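Local coordinates for DUF871 domain-containing protein (Enterococcus faecalis, PDB 2P0O) that has no established function but is probably a 6-phospho-N-acetylmuramidase, joining a TIM barrel to a smaller beta-rich C-terminal domain, at residues T304-N309 / V332-R337; E251-K256 / E293-E298; D271-E276 / V321-L326; G260-R265 / N353-V358. One frame throughout, in Å; residues are numbered along the deposited sequence.

Contact 1 (T304-N309 / V332-R337); sequences TVTIDN and VNTITR
The carboxamides of N309 and N333 meet at one end of this antiparallel strand pair, their planes 52° apart. N333 OD1 lies close to the amide plane of N309, whereas N309 ND2 sits above the carbonyl plane of N333, bonded to OD1 at 3.0 Å. Asparagine suits both places because its amide donates and accepts: N309 ND2 also gives to E330 O and its OD1 takes K311 N, while N333 ND2 gives to E293 O and its OD1 takes E295 N.

Next, I307 and N333 exchange two regular backbone bonds, N333 N reaching I307 O at 2.8 Å. Farther along, a classic beta bulge shifts the register: V305 O accepts I335 N at 2.8 Å and, more weakly, T336 N at 3.4 Å, while V305 N bonds T336 O.

Beta-branched residues pack both faces. On one, I307 CG2 presses on I335 CD1 at 3.5 Å, and T336 CG2 lies alongside V305 CB. On the other, T306 CB and V332 CG1 are unusually tight at 3.3 Å.

Helix 255-258 touches V305, I307 and T336 through I258, R257 and L255. Strand 319-322 flanks the far edge of strand 304-308, while strand 332-337 is outermost in the sheet.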
# COMPACT_ATOMS: atom_id res chain seq x y z
N THR A 304 5.89 -18.85 -13.56
CA THR A 304 6.53 -19.26 -14.79
C THR A 304 5.92 -18.56 -16.01
O THR A 304 4.70 -18.59 -16.22
CB THR A 304 6.62 -20.82 -14.95
OG1 THR A 304 7.41 -21.37 -13.87
CG2 THR A 304 7.29 -21.22 -16.27
N VAL A 305 6.78 -17.92 -16.79
CA VAL A 305 6.39 -17.31 -18.07
C VAL A 305 6.67 -18.26 -19.22
O VAL A 305 7.81 -18.73 -19.42
CB VAL A 305 7.16 -15.99 -18.32
CG1 VAL A 305 6.63 -15.26 -19.54
CG2 VAL A 305 7.11 -15.10 -17.07
N THR A 306 5.62 -18.51 -20.00
CA THR A 306 5.64 -19.55 -21.03
C THR A 306 5.15 -19.03 -22.37
O THR A 306 4.40 -18.04 -22.44
CB THR A 306 4.73 -20.78 -20.64
OG1 THR A 306 3.35 -20.41 -20.73
CG2 THR A 306 4.97 -21.22 -19.22
N ILE A 307 5.57 -19.71 -23.43
CA ILE A 307 5.02 -19.46 -24.76
C ILE A 307 4.68 -20.80 -25.40
O ILE A 307 5.50 -21.74 -25.36
CB ILE A 307 5.99 -18.57 -25.65
CG1 ILE A 307 5.31 -18.14 -26.94
CG2 ILE A 307 7.33 -19.28 -25.96
CD1 ILE A 307 6.02 -17.00 -27.65
N ASP A 308 3.48 -20.90 -25.96
CA ASP A 308 3.06 -22.13 -26.62
C ASP A 308 3.88 -22.36 -27.89
O ASP A 308 4.02 -21.44 -28.71
CB ASP A 308 1.58 -22.09 -26.94
CG ASP A 308 0.70 -22.35 -25.72
OD1 ASP A 308 1.22 -22.51 -24.58
OD2 ASP A 308 -0.54 -22.43 -25.92
N ASN A 309 4.45 -23.56 -28.06
CA ASN A 309 5.26 -23.79 -29.26
C ASN A 309 4.41 -24.35 -30.42
O ASN A 309 3.17 -24.43 -30.29
CB ASN A 309 6.53 -24.63 -28.97
CG ASN A 309 6.23 -26.02 -28.41
OD1 ASN A 309 5.46 -26.79 -28.98
ND2 ASN A 309 6.87 -26.34 -27.28
N VAL A 332 4.61 -26.50 -24.50
CA VAL A 332 4.68 -25.18 -23.85
C VAL A 332 6.14 -24.90 -23.48
O VAL A 332 6.67 -25.58 -22.58
CB VAL A 332 3.80 -25.14 -22.56
CG1 VAL A 332 3.95 -23.81 -21.79
CG2 VAL A 332 2.31 -25.41 -22.87
N ASN A 333 6.80 -23.95 -24.16
CA ASN A 333 8.16 -23.54 -23.79
C ASN A 333 8.17 -22.72 -22.50
O ASN A 333 7.32 -21.82 -22.31
CB ASN A 333 8.81 -22.70 -24.89
CG ASN A 333 9.11 -23.50 -26.14
OD1 ASN A 333 9.09 -24.74 -26.13
ND2 ASN A 333 9.41 -22.81 -27.22
N THR A 334 9.12 -23.03 -21.62
CA THR A 334 9.26 -22.26 -20.39
C THR A 334 10.38 -21.27 -20.63
O THR A 334 11.48 -21.67 -21.00
CB THR A 334 9.60 -23.17 -19.20
OG1 THR A 334 10.59 -24.12 -19.62
CG2 THR A 334 8.36 -23.94 -18.77
N ILE A 335 10.10 -19.98 -20.44
CA ILE A 335 11.02 -18.92 -20.87
C ILE A 335 11.75 -18.34 -19.68
O ILE A 335 12.96 -18.25 -19.67
CB ILE A 335 10.28 -17.72 -21.56
CG1 ILE A 335 9.28 -18.20 -22.63
CG2 ILE A 335 11.30 -16.69 -22.12
CD1 ILE A 335 9.92 -19.10 -23.66
N THR A 336 11.00 -17.90 -18.68
CA THR A 336 11.62 -17.34 -17.49
C THR A 336 10.56 -17.43 -16.39
O THR A 336 9.52 -18.07 -16.59
CB THR A 336 12.16 -15.90 -17.74
OG1 THR A 336 12.65 -15.36 -16.52
CG2 THR A 336 11.07 -14.95 -18.25
N ARG A 337 10.83 -16.78 -15.26
CA ARG A 337 9.95 -16.80 -14.10
C ARG A 337 9.89 -15.43 -13.44
O ARG A 337 10.92 -14.78 -13.30
CB ARG A 337 10.49 -17.82 -13.09
CG ARG A 337 9.41 -18.23 -12.07
CD ARG A 337 9.84 -19.41 -11.22
NE ARG A 337 8.80 -19.65 -10.22
CZ ARG A 337 8.94 -20.36 -9.11
NH1 ARG A 337 10.09 -20.98 -8.82
NH2 ARG A 337 7.91 -20.46 -8.28

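Contact 2 (E251-K256 / E293-E298); sequences ESRYLK and ESEQTE
E295 reaches across with a straight chain: CG is anti to the backbone N (chi1 -166°) and the next bond is also extended, so the carboxylate arrives at the turn formed by S252 to L255. Its two oxygens divide the work, each through its syn lone pair. OE1 accepts from S252 OG at 2.9 Å, and OE2 takes the backbone N of R253 at 3.1 Å in a nearly straight bond.

S252 can serve both sides because its OG is anti to the backbone N (chi1 177°). While donating to E295 it also accepts from Y254 N at 2.9 Å, an ST turn inside the type I beta turn. Serine fits as a small hydroxyl with both roles.

R253 CG, also anti to the backbone N, lies over one face of the Y254 ring, toward the rim. A bend at chi3 (-48°) then places NH2 4.0 Å from E295 OE2, a long salt bridge of charges alone, the oxygen well out of the guanidinium plane. It probably helps keep E295 ionised. The Y254 ring slides past the E295 chain, and its OH accepts from E293 N at 3.0 Å.

Y254 is the N-cap of helix 255-258, and its ring also packs on N333 and I335 of strand 332-337. That strand binds the 293-298 loop too, so the contact joins the start of the helix to a loop beside the sheet edge.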
# COMPACT_ATOMS: atom_id res chain seq x y z
N GLU A 251 18.21 -17.29 -21.22
CA GLU A 251 18.96 -17.38 -22.46
C GLU A 251 17.98 -17.66 -23.60
O GLU A 251 18.35 -17.73 -24.76
CB GLU A 251 20.00 -18.49 -22.35
CG GLU A 251 21.04 -18.25 -21.26
CD GLU A 251 22.20 -17.39 -21.73
OE1 GLU A 251 23.19 -17.94 -22.31
OE2 GLU A 251 22.12 -16.15 -21.51
N SER A 252 16.72 -17.80 -23.24
CA SER A 252 15.70 -18.15 -24.21
C SER A 252 15.72 -17.25 -25.47
O SER A 252 15.90 -16.02 -25.36
CB SER A 252 14.33 -18.07 -23.55
OG SER A 252 13.34 -18.32 -24.49
N ARG A 253 15.52 -17.86 -26.63
CA ARG A 253 15.26 -17.12 -27.88
C ARG A 253 13.93 -16.35 -27.83
O ARG A 253 13.71 -15.46 -28.65
CB ARG A 253 15.25 -18.08 -29.07
CG ARG A 253 14.50 -17.55 -30.34
CD ARG A 253 14.55 -18.48 -31.58
NE ARG A 253 15.91 -18.94 -31.83
CZ ARG A 253 16.39 -20.11 -31.40
NH1 ARG A 253 17.65 -20.44 -31.65
NH2 ARG A 253 15.59 -20.95 -30.73
N TYR A 254 13.07 -16.67 -26.88
CA TYR A 254 11.75 -16.06 -26.83
C TYR A 254 11.61 -15.03 -25.73
O TYR A 254 10.50 -14.55 -25.47
CB TYR A 254 10.67 -17.14 -26.75
CG TYR A 254 10.84 -18.11 -27.88
CD1 TYR A 254 10.70 -17.68 -29.21
CD2 TYR A 254 11.26 -19.42 -27.64
CE1 TYR A 254 10.91 -18.56 -30.28
CE2 TYR A 254 11.47 -20.30 -28.71
CZ TYR A 254 11.29 -19.87 -30.02
OH TYR A 254 11.50 -20.72 -31.07
N LEU A 255 12.73 -14.68 -25.11
CA LEU A 255 12.70 -13.71 -24.02
C LEU A 255 12.14 -12.35 -24.46
O LEU A 255 11.29 -11.78 -23.77
CB LEU A 255 14.07 -13.56 -23.34
CG LEU A 255 14.15 -12.63 -22.12
CD1 LEU A 255 13.25 -13.02 -20.97
CD2 LEU A 255 15.60 -12.46 -21.61
N LYS A 256 12.59 -11.86 -25.61
CA LYS A 256 12.18 -10.55 -26.13
C LYS A 256 10.72 -10.48 -26.51
O LYS A 256 10.11 -9.42 -26.44
CB LYS A 256 13.04 -10.14 -27.32
CG LYS A 256 14.51 -10.12 -26.98
CD LYS A 256 15.31 -8.99 -27.63
CE LYS A 256 16.51 -8.65 -26.73
NZ LYS A 256 16.09 -8.70 -25.26
N GLU A 293 9.52 -22.67 -32.17
CA GLU A 293 10.05 -24.02 -32.09
C GLU A 293 10.04 -24.52 -30.66
O GLU A 293 10.09 -23.73 -29.72
CB GLU A 293 11.48 -24.03 -32.62
CG GLU A 293 11.68 -23.18 -33.87
CD GLU A 293 11.44 -23.94 -35.18
OE1 GLU A 293 10.39 -24.60 -35.33
OE2 GLU A 293 12.32 -23.87 -36.07
N SER A 294 9.98 -25.83 -30.50
CA SER A 294 10.22 -26.47 -29.21
C SER A 294 11.59 -26.06 -28.62
O SER A 294 12.62 -26.17 -29.30
CB SER A 294 10.20 -27.98 -29.41
OG SER A 294 10.19 -28.65 -28.16
N GLU A 295 11.61 -25.57 -27.38
CA GLU A 295 12.89 -25.16 -26.77
C GLU A 295 13.12 -25.93 -25.45
O GLU A 295 13.49 -27.11 -25.50
CB GLU A 295 12.97 -23.64 -26.62
CG GLU A 295 14.33 -23.10 -26.31
CD GLU A 295 14.35 -21.59 -26.10
OE1 GLU A 295 13.60 -21.09 -25.23
OE2 GLU A 295 15.13 -20.90 -26.80
N GLN A 296 12.90 -25.29 -24.30
CA GLN A 296 12.79 -26.00 -23.03
C GLN A 296 11.32 -26.08 -22.63
O GLN A 296 10.61 -25.07 -22.69
CB GLN A 296 13.54 -25.24 -21.94
CG GLN A 296 15.03 -25.50 -21.95
CD GLN A 296 15.80 -24.63 -20.98
OE1 GLN A 296 15.27 -24.17 -19.96
NE2 GLN A 296 17.07 -24.39 -21.28
N THR A 297 10.88 -27.25 -22.21
CA THR A 297 9.52 -27.45 -21.78
C THR A 297 9.54 -28.10 -20.40
O THR A 297 9.25 -29.29 -20.27
CB THR A 297 8.71 -28.31 -22.78
OG1 THR A 297 9.27 -29.62 -22.84
CG2 THR A 297 8.77 -27.71 -24.17
N GLU A 298 9.90 -27.33 -19.38
CA GLU A 298 10.04 -27.84 -18.01
C GLU A 298 8.79 -27.60 -17.17
O GLU A 298 7.83 -26.98 -17.63
CB GLU A 298 11.27 -27.20 -17.36
CG GLU A 298 12.50 -27.39 -18.18
CD GLU A 298 13.02 -28.82 -18.09
OE1 GLU A 298 13.80 -29.08 -17.15
OE2 GLU A 298 12.67 -29.67 -18.95

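Contact 3 (D271-E276 / V321-L326); sequences DVLRSE and VTLVDL
Main-chain bonding is tightest where strand 272-275 pairs with strand 319-322, and there V272, L273, V321 and T322 are all buried. L273 and V321 form an antiparallel hydrogen-bonded pair: L273 N reaches V321 O at only 2.6 Å, in the carbonyl plane, and V321 N returns to a lone pair of L273 O at 3.1 Å. V272 CA adds a CH contact to V321 O. On one face V321 CB sits beside L273 CB. On the other, V272 CG1 approaches T322 CG2 at 4.1 Å, while T322 holds its OG1 in the crowded position between N and carbonyl carbon, where it bonds R300 O.

The loose part is the end beyond the strands, where D271, L323, V324 and L326 are partly exposed. L323 N still donates to D271 O at 2.7 Å, from above the carbonyl plane, prolonging the pairing. From this more open end L323 covers the buried L273, its CD2 meeting L273 CG at 3.9 Å, the two leucines crossing at about a right angle. Leucine suits these places because its forked tip can reach a neighbour one pair along. L326 CD1 meets V272 CG1 at 3.8 Å. V324 CG2 lies against D271 OD1 at 3.8 Å, a contact of methyl and oxygen without a bond. D325 is exposed and points away from 271-276, its OD1 bonded to V302 N.

L273 and V321 also pack on F355 of strand 354-359, joining two sheets. Strand 272-275 is outermost in its four-stranded antiparallel sheet, and a small sheet of this kind is consistent with the cyclophilin-like assignment of the C-terminal family.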
# COMPACT_ATOMS: atom_id res chain seq x y z
N ASP A 271 -5.93 -20.76 -13.83
CA ASP A 271 -4.59 -21.29 -13.62
C ASP A 271 -3.45 -20.38 -14.07
O ASP A 271 -2.31 -20.55 -13.63
CB ASP A 271 -4.42 -22.60 -14.40
CG ASP A 271 -5.24 -23.72 -13.85
OD1 ASP A 271 -5.59 -23.67 -12.65
OD2 ASP A 271 -5.51 -24.67 -14.62
N VAL A 272 -3.77 -19.47 -15.00
CA VAL A 272 -2.76 -18.72 -15.76
C VAL A 272 -3.26 -17.32 -16.05
O VAL A 272 -4.47 -17.07 -16.13
CB VAL A 272 -2.41 -19.39 -17.13
CG1 VAL A 272 -1.68 -20.75 -16.96
CG2 VAL A 272 -3.65 -19.56 -18.01
N LEU A 273 -2.32 -16.41 -16.22
CA LEU A 273 -2.58 -15.15 -16.89
C LEU A 273 -2.39 -15.42 -18.39
O LEU A 273 -1.44 -16.12 -18.77
CB LEU A 273 -1.59 -14.07 -16.43
CG LEU A 273 -1.75 -13.53 -15.01
CD1 LEU A 273 -0.70 -12.43 -14.72
CD2 LEU A 273 -3.20 -13.00 -14.71
N ARG A 274 -3.27 -14.91 -19.22
CA ARG A 274 -3.16 -15.15 -20.67
C ARG A 274 -3.00 -13.85 -21.43
O ARG A 274 -3.89 -12.98 -21.39
CB ARG A 274 -4.37 -15.91 -21.25
CG ARG A 274 -4.73 -17.21 -20.59
CD ARG A 274 -6.02 -17.77 -21.21
NE ARG A 274 -5.80 -18.20 -22.61
CZ ARG A 274 -6.77 -18.52 -23.47
NH1 ARG A 274 -6.47 -18.93 -24.71
NH2 ARG A 274 -8.04 -18.49 -23.08
N SER A 275 -1.90 -13.73 -22.17
CA SER A 275 -1.63 -12.52 -22.94
C SER A 275 -2.45 -12.57 -24.20
O SER A 275 -2.23 -13.40 -25.08
CB SER A 275 -0.16 -12.36 -23.26
OG SER A 275 0.02 -11.25 -24.14
N GLU A 276 -3.41 -11.66 -24.27
CA GLU A 276 -4.40 -11.73 -25.33
C GLU A 276 -3.92 -11.57 -26.78
O GLU A 276 -4.67 -11.87 -27.71
CB GLU A 276 -5.57 -10.81 -25.01
CG GLU A 276 -5.30 -9.33 -25.05
CD GLU A 276 -6.63 -8.57 -25.12
OE1 GLU A 276 -7.69 -9.24 -24.97
OE2 GLU A 276 -6.61 -7.33 -25.34
N VAL A 321 1.48 -16.58 -17.96
CA VAL A 321 2.19 -16.63 -16.70
C VAL A 321 1.33 -17.50 -15.79
O VAL A 321 0.11 -17.24 -15.64
CB VAL A 321 2.33 -15.21 -16.09
CG1 VAL A 321 3.18 -15.23 -14.80
CG2 VAL A 321 2.93 -14.22 -17.12
N THR A 322 1.95 -18.51 -15.17
CA THR A 322 1.24 -19.39 -14.25
C THR A 322 0.89 -18.78 -12.91
O THR A 322 1.72 -18.10 -12.28
CB THR A 322 1.92 -20.78 -14.09
OG1 THR A 322 3.22 -20.67 -13.48
CG2 THR A 322 2.05 -21.48 -15.46
N LEU A 323 -0.36 -19.01 -12.49
CA LEU A 323 -0.86 -18.49 -11.22
C LEU A 323 -0.76 -19.55 -10.14
O LEU A 323 -0.85 -19.24 -8.95
CB LEU A 323 -2.29 -17.99 -11.37
CG LEU A 323 -2.44 -16.73 -12.25
CD1 LEU A 323 -3.92 -16.33 -12.41
CD2 LEU A 323 -1.62 -15.56 -11.70
N VAL A 324 -0.56 -20.80 -10.57
CA VAL A 324 -0.45 -21.97 -9.72
C VAL A 324 0.68 -22.86 -10.30
O VAL A 324 1.11 -22.65 -11.42
CB VAL A 324 -1.81 -22.77 -9.68
CG1 VAL A 324 -2.97 -21.88 -9.22
CG2 VAL A 324 -2.17 -23.34 -11.07
N ASP A 325 1.14 -23.87 -9.55
CA ASP A 325 2.12 -24.83 -10.06
C ASP A 325 1.47 -25.71 -11.12
O ASP A 325 0.49 -26.43 -10.83
CB ASP A 325 2.65 -25.71 -8.92
CG ASP A 325 3.54 -24.96 -7.95
OD1 ASP A 325 3.83 -23.75 -8.17
OD2 ASP A 325 3.97 -25.58 -6.95
N LEU A 326 2.01 -25.66 -12.33
CA LEU A 326 1.55 -26.52 -13.42
C LEU A 326 2.65 -27.50 -13.83
O LEU A 326 3.85 -27.21 -13.73
CB LEU A 326 1.04 -25.69 -14.61
CG LEU A 326 -0.35 -25.04 -14.42
CD1 LEU A 326 -0.77 -24.21 -15.63
CD2 LEU A 326 -1.40 -26.13 -14.20

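Contact 4 (G260-R265 / N353-V358); sequences GTHTNR and NQFTLV
F355 takes chi1 60°, which sets its CG between the backbone N and the carbonyl carbon, and H262 takes chi1 -48°, with CG beside its own N. Together these torsions swing the phenyl ring across to the histidine of the neighbouring strand. H262 CB then rests over one face of the F355 ring, a CH-pi contact 3.8 Å from the centroid. The two rings are near parallel, at 24°, but slid so far apart, with centroids 5.3 Å from each other, that they barely overlap. L357 CD1 packs near H262 NE2.

On the opposite face T261 and T356 have matching torsions, so their hydroxyls meet: T261 OG1 donates to T356 OG1 at 3.0 Å, and T356 OG1 is also bonded to Q242 OE1.

Between the two faces, H262 and F355 exchange two backbone bonds, with H262 N to F355 O at 2.8 Å, and G260 and L357 exchange two more. N264 N to N353 O extends the pairing beyond the strand. G260 adopts a positive phi, at which a side chain would clash with the preceding carbonyl oxygen.

The H262 ring is held at both nitrogens, ND1 by S275 OG and NE2 by I258 O. Because a carbonyl oxygen can only accept, NE2 probably carries a proton. The buried imidazole is thus fixed in rotation and its polar atoms satisfied, which suits histidine to a place between polar partners and an aromatic ring.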
# COMPACT_ATOMS: atom_id res chain seq x y z
N GLY A 260 7.89 -6.71 -22.07
CA GLY A 260 6.94 -5.68 -22.52
C GLY A 260 5.58 -5.78 -21.85
O GLY A 260 5.41 -6.50 -20.85
N THR A 261 4.59 -5.10 -22.44
CA THR A 261 3.24 -5.02 -21.89
C THR A 261 2.31 -6.07 -22.47
O THR A 261 2.24 -6.25 -23.68
CB THR A 261 2.61 -3.63 -22.16
OG1 THR A 261 3.45 -2.64 -21.57
CG2 THR A 261 1.21 -3.50 -21.54
N HIS A 262 1.58 -6.73 -21.58
CA HIS A 262 0.55 -7.70 -21.93
C HIS A 262 -0.77 -7.27 -21.28
O HIS A 262 -0.77 -6.57 -20.25
CB HIS A 262 0.94 -9.08 -21.43
CG HIS A 262 2.35 -9.45 -21.77
ND1 HIS A 262 2.68 -10.22 -22.87
CD2 HIS A 262 3.53 -9.08 -21.21
CE1 HIS A 262 4.00 -10.33 -22.95
NE2 HIS A 262 4.53 -9.64 -21.96
N THR A 263 -1.88 -7.69 -21.89
CA THR A 263 -3.19 -7.54 -21.31
C THR A 263 -3.76 -8.92 -21.00
O THR A 263 -3.94 -9.75 -21.90
CB THR A 263 -4.14 -6.81 -22.28
OG1 THR A 263 -3.54 -5.57 -22.68
CG2 THR A 263 -5.49 -6.55 -21.63
N ASN A 264 -4.08 -9.14 -19.73
CA ASN A 264 -4.84 -10.33 -19.35
C ASN A 264 -6.24 -10.35 -19.98
O ASN A 264 -6.99 -9.36 -19.96
CB ASN A 264 -4.88 -10.51 -17.81
CG ASN A 264 -5.41 -11.89 -17.39
OD1 ASN A 264 -5.14 -12.91 -18.04
ND2 ASN A 264 -6.15 -11.92 -16.28
N ARG A 265 -6.55 -11.47 -20.63
CA ARG A 265 -7.88 -11.70 -21.21
C ARG A 265 -8.95 -11.36 -20.21
O ARG A 265 -8.80 -11.61 -19.00
CB ARG A 265 -8.02 -13.16 -21.63
CG ARG A 265 -7.32 -13.45 -22.90
CD ARG A 265 -7.51 -14.89 -23.32
NE ARG A 265 -8.93 -15.26 -23.46
CZ ARG A 265 -9.48 -15.68 -24.60
NH1 ARG A 265 -10.76 -16.02 -24.61
NH2 ARG A 265 -8.75 -15.77 -25.71
N ASN A 353 -6.74 -6.64 -16.88
CA ASN A 353 -5.63 -5.83 -16.38
C ASN A 353 -4.34 -5.98 -17.20
O ASN A 353 -3.99 -7.09 -17.65
CB ASN A 353 -5.30 -6.14 -14.90
CG ASN A 353 -6.38 -5.65 -13.93
OD1 ASN A 353 -6.48 -6.16 -12.82
ND2 ASN A 353 -7.20 -4.71 -14.36
N GLN A 354 -3.60 -4.87 -17.34
CA GLN A 354 -2.30 -4.88 -18.01
C GLN A 354 -1.14 -5.06 -17.08
O GLN A 354 -1.16 -4.59 -15.94
CB GLN A 354 -2.05 -3.62 -18.80
CG GLN A 354 -3.14 -3.26 -19.73
CD GLN A 354 -2.81 -1.96 -20.41
OE1 GLN A 354 -2.26 -1.96 -21.51
NE2 GLN A 354 -3.08 -0.85 -19.73
N PHE A 355 -0.11 -5.71 -17.60
CA PHE A 355 1.11 -5.94 -16.84
C PHE A 355 2.31 -5.95 -17.76
O PHE A 355 2.21 -6.46 -18.88
CB PHE A 355 1.00 -7.24 -16.07
CG PHE A 355 0.78 -8.47 -16.94
CD1 PHE A 355 -0.49 -8.85 -17.35
CD2 PHE A 355 1.86 -9.31 -17.26
CE1 PHE A 355 -0.71 -10.03 -18.11
CE2 PHE A 355 1.65 -10.48 -18.02
CZ PHE A 355 0.38 -10.85 -18.43
N THR A 356 3.42 -5.40 -17.27
CA THR A 356 4.62 -5.18 -18.04
C THR A 356 5.77 -5.97 -17.39
O THR A 356 6.05 -5.83 -16.19
CB THR A 356 4.92 -3.68 -18.07
OG1 THR A 356 3.78 -2.99 -18.65
CG2 THR A 356 6.19 -3.37 -18.83
N LEU A 357 6.42 -6.81 -18.18
CA LEU A 357 7.50 -7.66 -17.68
C LEU A 357 8.79 -7.00 -18.08
O LEU A 357 8.97 -6.63 -19.26
CB LEU A 357 7.40 -9.06 -18.31
CG LEU A 357 6.07 -9.78 -18.05
CD1 LEU A 357 6.11 -11.24 -18.59
CD2 LEU A 357 5.69 -9.74 -16.52
N VAL A 358 9.68 -6.82 -17.10
CA VAL A 358 10.98 -6.23 -17.37
C VAL A 358 12.05 -7.12 -16.73
O VAL A 358 11.77 -7.92 -15.81
CB VAL A 358 11.12 -4.75 -16.88
CG1 VAL A 358 10.16 -3.81 -17.63
CG2 VAL A 358 10.92 -4.63 -15.35

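All four contacts lie in the C-terminal domain, on one side of the chain's centre. Contacts 1 and 3 share a single antiparallel sheet: strands 304-308 and 319-322 are neighbours within it, and the two contacts, with centres about 10 Å apart, alternate along the chain. Contact 4 belongs to a three-stranded sheet, linked to contact 3 through bonds between 260-265 and 271-276, and the loop it closes encloses contacts 1 and 3, whose centres lie about 15 and 12 Å from its own. Contact 2, about 7 Å from contact 1 between centres, closes before contact 1 opens, and crosses contacts 3 and 4 in sequence. Distant segments are thereby interwoven into one compact domain.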